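Local coordinates for protein MdcE (Pseudomonas aeruginosa, PDB 5VIP) that probably acts as the gamma subunit of a biotin-independent malonate decarboxylase, a carboxyltransferase-type enzyme, at residues 223-231 with 242-253. Residues are numbered along the deposited sequence; the frame is centred on the assembly and turned at random.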
ATOM      1  N   LEU A 223      -2.631  14.716  -8.278  1.00 21.07           N
ATOM      2  CA  LEU A 223      -2.903  14.367  -9.677  1.00 20.52           C
ATOM      3  C   LEU A 223      -1.952  15.081 -10.625  1.00 27.88           C
ATOM      4  O   LEU A 223      -1.624  16.249 -10.421  1.00 28.27           O
ATOM      5  CB  LEU A 223      -4.338  14.716 -10.062  1.00 19.89           C
ATOM      6  CG  LEU A 223      -5.433  13.913  -9.368  1.00 24.08           C
ATOM      7  CD1 LEU A 223      -6.785  14.532  -9.632  1.00 23.85           C
ATOM      8  CD2 LEU A 223      -5.405  12.454  -9.816  1.00 23.08           C
ATOM      9  N   TRP A 224      -1.517  14.386 -11.671  1.00 23.65           N
ATOM     10  CA  TRP A 224      -0.777  15.043 -12.737  1.00 20.40           C
ATOM     11  C   TRP A 224      -1.756  15.883 -13.583  1.00 25.45           C
ATOM     12  O   TRP A 224      -1.496  17.050 -13.855  1.00 25.71           O
ATOM     13  CB  TRP A 224      -0.045  14.009 -13.587  1.00 23.32           C
ATOM     14  CG  TRP A 224       0.910  14.579 -14.557  1.00 24.80           C
ATOM     15  CD1 TRP A 224       2.071  15.247 -14.277  1.00 32.29           C
ATOM     16  CD2 TRP A 224       0.819  14.512 -15.980  1.00 27.94           C
ATOM     17  NE1 TRP A 224       2.698  15.613 -15.443  1.00 28.03           N
ATOM     18  CE2 TRP A 224       1.950  15.176 -16.504  1.00 31.71           C
ATOM     19  CE3 TRP A 224      -0.114  13.964 -16.868  1.00 25.73           C
ATOM     20  CZ2 TRP A 224       2.172  15.305 -17.876  1.00 31.14           C
ATOM     21  CZ3 TRP A 224       0.110  14.093 -18.226  1.00 30.29           C
ATOM     22  CH2 TRP A 224       1.244  14.757 -18.717  1.00 29.20           C
ATOM     23  N   ARG A 225      -2.903  15.299 -13.921  1.00 23.32           N
ATOM     24  CA  ARG A 225      -3.957  15.984 -14.653  1.00 24.64           C
ATOM     25  C   ARG A 225      -5.346  15.491 -14.415  1.00 27.28           C
ATOM     26  O   ARG A 225      -5.525  14.361 -14.068  1.00 23.71           O
ATOM     27  CB  ARG A 225      -3.720  15.863 -16.137  1.00 20.00           C
ATOM     28  CG  ARG A 225      -2.486  16.571 -16.578  1.00 20.00           C
ATOM     29  CD  ARG A 225      -2.578  17.167 -17.931  1.00 20.00           C
ATOM     30  NE  ARG A 225      -1.321  17.707 -18.370  1.00 20.00           N
ATOM     31  CZ  ARG A 225      -0.405  18.297 -17.617  1.00 20.00           C
ATOM     32  NH1 ARG A 225      -0.554  18.469 -16.315  1.00 20.00           N
ATOM     33  NH2 ARG A 225       0.695  18.728 -18.179  1.00 20.00           N
ATOM     34  N   THR A 226      -6.314  16.372 -14.636  1.00 26.28           N
ATOM     35  CA  THR A 226      -7.721  15.994 -14.643  1.00 23.79           C
ATOM     36  C   THR A 226      -8.278  16.219 -16.051  1.00 27.20           C
ATOM     37  O   THR A 226      -7.768  17.062 -16.796  1.00 28.70           O
ATOM     38  CB  THR A 226      -8.560  16.790 -13.617  1.00 29.74           C
ATOM     39  OG1 THR A 226      -8.479  18.190 -13.907  1.00 32.42           O
ATOM     40  CG2 THR A 226      -8.055  16.550 -12.201  1.00 31.89           C
ATOM     41  N   LEU A 227      -9.303  15.449 -16.408  1.00 23.20           N
ATOM     42  CA  LEU A 227      -9.864  15.458 -17.760  1.00 24.95           C
ATOM     43  C   LEU A 227     -11.380  15.427 -17.743  1.00 25.79           C
ATOM     44  O   LEU A 227     -11.982  14.476 -17.245  1.00 21.14           O
ATOM     45  CB  LEU A 227      -9.385  14.250 -18.567  1.00 30.15           C
ATOM     46  CG  LEU A 227      -7.914  14.052 -18.910  1.00 35.54           C
ATOM     47  CD1 LEU A 227      -7.784  12.796 -19.771  1.00 35.61           C
ATOM     48  CD2 LEU A 227      -7.354  15.272 -19.631  1.00 37.25           C
ATOM     49  N   PRO A 228     -12.013  16.453 -18.317  1.00 24.36           N
ATOM     50  CA  PRO A 228     -13.467  16.368 -18.429  1.00 23.21           C
ATOM     51  C   PRO A 228     -13.863  15.439 -19.572  1.00 22.01           C
ATOM     52  O   PRO A 228     -13.123  15.331 -20.546  1.00 24.75           O
ATOM     53  CB  PRO A 228     -13.887  17.817 -18.711  1.00 24.45           C
ATOM     54  CG  PRO A 228     -12.697  18.433 -19.373  1.00 30.35           C
ATOM     55  CD  PRO A 228     -11.479  17.748 -18.779  1.00 26.17           C
ATOM     56  N   VAL A 229     -15.004  14.765 -19.444  1.00 22.49           N
ATOM     57  CA  VAL A 229     -15.497  13.876 -20.492  1.00 25.60           C
ATOM     58  C   VAL A 229     -17.002  14.105 -20.721  1.00 24.44           C
ATOM     59  O   VAL A 229     -17.710  14.548 -19.812  1.00 24.16           O
ATOM     60  CB  VAL A 229     -15.228  12.378 -20.149  1.00 27.66           C
ATOM     61  CG1 VAL A 229     -13.726  12.112 -20.064  1.00 24.61           C
ATOM     62  CG2 VAL A 229     -15.892  11.997 -18.836  1.00 23.96           C
ATOM     63  N   GLU A 230     -17.489  13.800 -21.924  1.00 28.07           N
ATOM     64  CA  GLU A 230     -18.913  14.006 -22.244  1.00 30.23           C
ATOM     65  C   GLU A 230     -19.821  12.919 -21.679  1.00 30.84           C
ATOM     66  O   GLU A 230     -20.872  13.214 -21.094  1.00 31.80           O
ATOM     67  CB  GLU A 230     -19.139  14.090 -23.763  1.00 31.52           C
ATOM     68  CG  GLU A 230     -18.096  14.874 -24.525  1.00 33.73           C
ATOM     69  CD  GLU A 230     -18.205  14.689 -26.047  1.00 40.26           C
ATOM     70  OE1 GLU A 230     -19.282  14.269 -26.530  1.00 40.88           O
ATOM     71  OE2 GLU A 230     -17.210  14.979 -26.759  1.00 41.12           O
ATOM     72  N   THR A 231     -19.443  11.663 -21.908  1.00 28.83           N
ATOM     73  CA  THR A 231     -20.216  10.526 -21.434  1.00 27.74           C
ATOM     74  C   THR A 231     -19.255   9.598 -20.704  1.00 35.42           C
ATOM     75  O   THR A 231     -18.607   8.739 -21.305  1.00 32.62           O
ATOM     76  CB  THR A 231     -20.922   9.763 -22.575  1.00 32.33           C
ATOM     77  OG1 THR A 231     -19.971   9.433 -23.588  1.00 33.39           O
ATOM     78  CG2 THR A 231     -22.034  10.609 -23.199  1.00 34.90           C
ATOM     79  N   ARG A 242      -9.418  12.230 -26.502  1.00 27.39           N
ATOM     80  CA  ARG A 242      -8.839  13.106 -25.491  1.00 27.35           C
ATOM     81  C   ARG A 242      -8.046  12.291 -24.465  1.00 25.88           C
ATOM     82  O   ARG A 242      -6.949  12.683 -24.070  1.00 26.54           O
ATOM     83  CB  ARG A 242      -9.923  13.945 -24.795  1.00 25.24           C
ATOM     84  CG  ARG A 242     -10.517  15.060 -25.682  1.00 33.99           C
ATOM     85  CD  ARG A 242     -11.492  15.972 -24.921  1.00 35.84           C
ATOM     86  NE  ARG A 242     -12.825  15.386 -24.824  1.00 34.47           N
ATOM     87  CZ  ARG A 242     -13.797  15.589 -25.710  1.00 33.01           C
ATOM     88  NH1 ARG A 242     -13.592  16.377 -26.757  1.00 36.51           N
ATOM     89  NH2 ARG A 242     -14.980  15.002 -25.550  1.00 35.73           N
ATOM     90  N   VAL A 243      -8.596  11.157 -24.042  1.00 25.71           N
ATOM     91  CA  VAL A 243      -7.925  10.335 -23.036  1.00 25.46           C
ATOM     92  C   VAL A 243      -6.658   9.686 -23.601  1.00 25.85           C
ATOM     93  O   VAL A 243      -5.614   9.696 -22.953  1.00 24.45           O
ATOM     94  CB  VAL A 243      -8.861   9.255 -22.472  1.00 26.72           C
ATOM     95  CG1 VAL A 243      -8.072   8.243 -21.609  1.00 26.02           C
ATOM     96  CG2 VAL A 243      -9.961   9.905 -21.666  1.00 27.81           C
ATOM     97  N   ARG A 244      -6.735   9.152 -24.819  1.00 25.05           N
ATOM     98  CA  ARG A 244      -5.551   8.573 -25.454  1.00 24.79           C
ATOM     99  C   ARG A 244      -4.447   9.610 -25.604  1.00 27.15           C
ATOM    100  O   ARG A 244      -3.268   9.311 -25.392  1.00 28.89           O
ATOM    101  CB  ARG A 244      -5.900   7.971 -26.819  1.00 29.24           C
ATOM    102  CG  ARG A 244      -6.413   6.552 -26.717  1.00 31.98           C
ATOM    103  CD  ARG A 244      -6.908   6.004 -28.037  1.00 34.32           C
ATOM    104  NE  ARG A 244      -7.361   4.629 -27.859  1.00 41.12           N
ATOM    105  CZ  ARG A 244      -8.138   3.974 -28.714  1.00 44.11           C
ATOM    106  NH1 ARG A 244      -8.560   4.573 -29.817  1.00 42.00           N
ATOM    107  NH2 ARG A 244      -8.498   2.720 -28.456  1.00 42.99           N
ATOM    108  N   THR A 245      -4.836  10.831 -25.951  1.00 24.82           N
ATOM    109  CA  THR A 245      -3.880  11.921 -26.107  1.00 23.98           C
ATOM    110  C   THR A 245      -3.174  12.210 -24.791  1.00 28.24           C
ATOM    111  O   THR A 245      -1.952  12.322 -24.739  1.00 26.34           O
ATOM    112  CB  THR A 245      -4.571  13.197 -26.599  1.00 25.76           C
ATOM    113  OG1 THR A 245      -5.108  12.958 -27.904  1.00 31.23           O
ATOM    114  CG2 THR A 245      -3.583  14.350 -26.668  1.00 29.33           C
ATOM    115  N   CYS A 246      -3.967  12.323 -23.731  1.00 27.32           N
ATOM    116  CA  CYS A 246      -3.444  12.618 -22.401  1.00 26.71           C
ATOM    117  C   CYS A 246      -2.526  11.501 -21.896  1.00 23.64           C
ATOM    118  O   CYS A 246      -1.449  11.772 -21.360  1.00 29.17           O
ATOM    119  CB  CYS A 246      -4.605  12.851 -21.436  1.00 30.70           C
ATOM    120  SG  CYS A 246      -4.113  13.481 -19.807  1.00 34.27           S
ATOM    121  N   LEU A 247      -2.931  10.249 -22.098  1.00 26.64           N
ATOM    122  CA  LEU A 247      -2.081   9.101 -21.754  1.00 25.49           C
ATOM    123  C   LEU A 247      -0.759   9.150 -22.514  1.00 27.11           C
ATOM    124  O   LEU A 247       0.305   8.844 -21.961  1.00 22.89           O
ATOM    125  CB  LEU A 247      -2.796   7.784 -22.056  1.00 22.39           C
ATOM    126  CG  LEU A 247      -4.052   7.431 -21.265  1.00 25.12           C
ATOM    127  CD1 LEU A 247      -4.714   6.186 -21.863  1.00 22.60           C
ATOM    128  CD2 LEU A 247      -3.715   7.207 -19.780  1.00 22.83           C
ATOM    129  N   GLY A 248      -0.835   9.524 -23.792  1.00 27.04           N
ATOM    130  CA  GLY A 248       0.352   9.688 -24.611  1.00 24.11           C
ATOM    131  C   GLY A 248       1.296  10.734 -24.045  1.00 25.48           C
ATOM    132  O   GLY A 248       2.511  10.530 -23.993  1.00 27.40           O
ATOM    133  N   GLU A 249       0.740  11.859 -23.611  1.00 26.37           N
ATOM    134  CA  GLU A 249       1.560  12.920 -23.041  1.00 29.79           C
ATOM    135  C   GLU A 249       2.143  12.530 -21.670  1.00 26.84           C
ATOM    136  O   GLU A 249       3.262  12.915 -21.334  1.00 25.12           O
ATOM    137  CB  GLU A 249       0.744  14.207 -22.940  1.00 28.66           C
ATOM    138  CG  GLU A 249       0.389  14.760 -24.319  1.00 34.85           C
ATOM    139  CD  GLU A 249      -0.648  15.859 -24.283  1.00 37.05           C
ATOM    140  OE1 GLU A 249      -0.995  16.335 -23.175  1.00 41.17           O
ATOM    141  OE2 GLU A 249      -1.114  16.250 -25.374  1.00 42.36           O
ATOM    142  N   ALA A 250       1.390  11.763 -20.892  1.00 26.76           N
ATOM    143  CA  ALA A 250       1.894  11.272 -19.613  1.00 24.83           C
ATOM    144  C   ALA A 250       3.085  10.350 -19.852  1.00 25.21           C
ATOM    145  O   ALA A 250       4.113  10.466 -19.199  1.00 25.46           O
ATOM    146  CB  ALA A 250       0.789  10.560 -18.840  1.00 26.06           C
ATOM    147  N   LEU A 251       2.938   9.461 -20.829  1.00 25.50           N
ATOM    148  CA  LEU A 251       3.980   8.521 -21.210  1.00 25.99           C
ATOM    149  C   LEU A 251       5.247   9.254 -21.647  1.00 28.68           C
ATOM    150  O   LEU A 251       6.356   8.940 -21.198  1.00 26.07           O
ATOM    151  CB  LEU A 251       3.462   7.606 -22.322  1.00 24.49           C
ATOM    152  CG  LEU A 251       4.403   6.556 -22.892  1.00 28.08           C
ATOM    153  CD1 LEU A 251       4.946   5.702 -21.762  1.00 30.81           C
ATOM    154  CD2 LEU A 251       3.666   5.693 -23.910  1.00 31.45           C
ATOM    155  N   ALA A 252       5.069  10.244 -22.517  1.00 30.05           N
ATOM    156  CA  ALA A 252       6.172  11.086 -22.966  1.00 30.13           C
ATOM    157  C   ALA A 252       6.829  11.806 -21.797  1.00 25.71           C
ATOM    158  O   ALA A 252       8.054  11.914 -21.736  1.00 32.11           O
ATOM    159  CB  ALA A 252       5.677  12.102 -24.010  1.00 30.81           C
ATOM    160  N   ASP A 253       6.011  12.292 -20.865  1.00 28.21           N
ATOM    161  CA  ASP A 253       6.506  13.035 -19.705  1.00 29.06           C
ATOM    162  C   ASP A 253       7.322  12.160 -18.741  1.00 30.44           C
ATOM    163  O   ASP A 253       8.258  12.635 -18.098  1.00 28.90           O
ATOM    164  CB  ASP A 253       5.330  13.687 -18.960  1.00 27.08           C
ATOM    165  CG  ASP A 253       5.788  14.621 -17.863  1.00 36.17           C
ATOM    166  OD1 ASP A 253       6.221  15.749 -18.180  1.00 40.31           O
ATOM    167  OD2 ASP A 253       5.722  14.229 -16.681  1.00 30.36           O
TER
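Trp224 meets Ala250 and Asp253 of the helix obliquely with its indole. The side chain can be followed outward. CB starts toward the helix. CG stands anti to the backbone N (chi1 -170°), which swings the indole toward the helix. Trp224 NE1 lies 3.5 Å from Asp253 OD2, without a hydrogen bond, and CE2 is near the same oxygen. That oxygen is salt-bridged to Arg170, which also makes a cation-pi contact with the indole. Trp224 CZ2 lies 3.7 Å from Asp253 CB. CH2 reaches the backbone N and CA of Ala250. Trp224 CZ3 meets Ala250 CB at 3.6 Å, with CE3 close by. The ring and the Asp253 carboxylate are tilted 38° apart. Over one face of the indole lies the guanidinium of Arg225, offset toward the rim. A weak bond from Arg225 NH1 to Trp224 O may help hold it there.

Leu227 fills the middle. The fork of its two methyls faces Cys246 SG, which lies 3.7 Å from both Leu227 CD1 and Leu227 CD2. Leu227 CD1 also touches Cys246 CB at 3.6 Å and, more loosely, Val243 CG2.

At the far end Glu230 and Arg242 form a salt bridge. Arg242 NH2 gives a hydrogen bond to Glu230 OE2; its 2.5 Å is unusually short, so the exact length is doubtful. The oxygen lies in the guanidinium plane but is met on its anti side. Arg242 NH2 is shared with Asp239, whose carboxylate also takes the backbone N-H groups of Glu230 and Thr231.

Strand 225-227 is the outermost strand, within this chain, of the mixed sheet, beside strand 170-174. Segment 242-253 of helix 237-254 runs antiparallel to it (171° between axes). Cys246 and Ala250 also touch Ile172 of strand 170-174. This is helix-on-sheet packing of an alpha/beta fold, consistent with the crotonase-like carboxyltransferase core of this family.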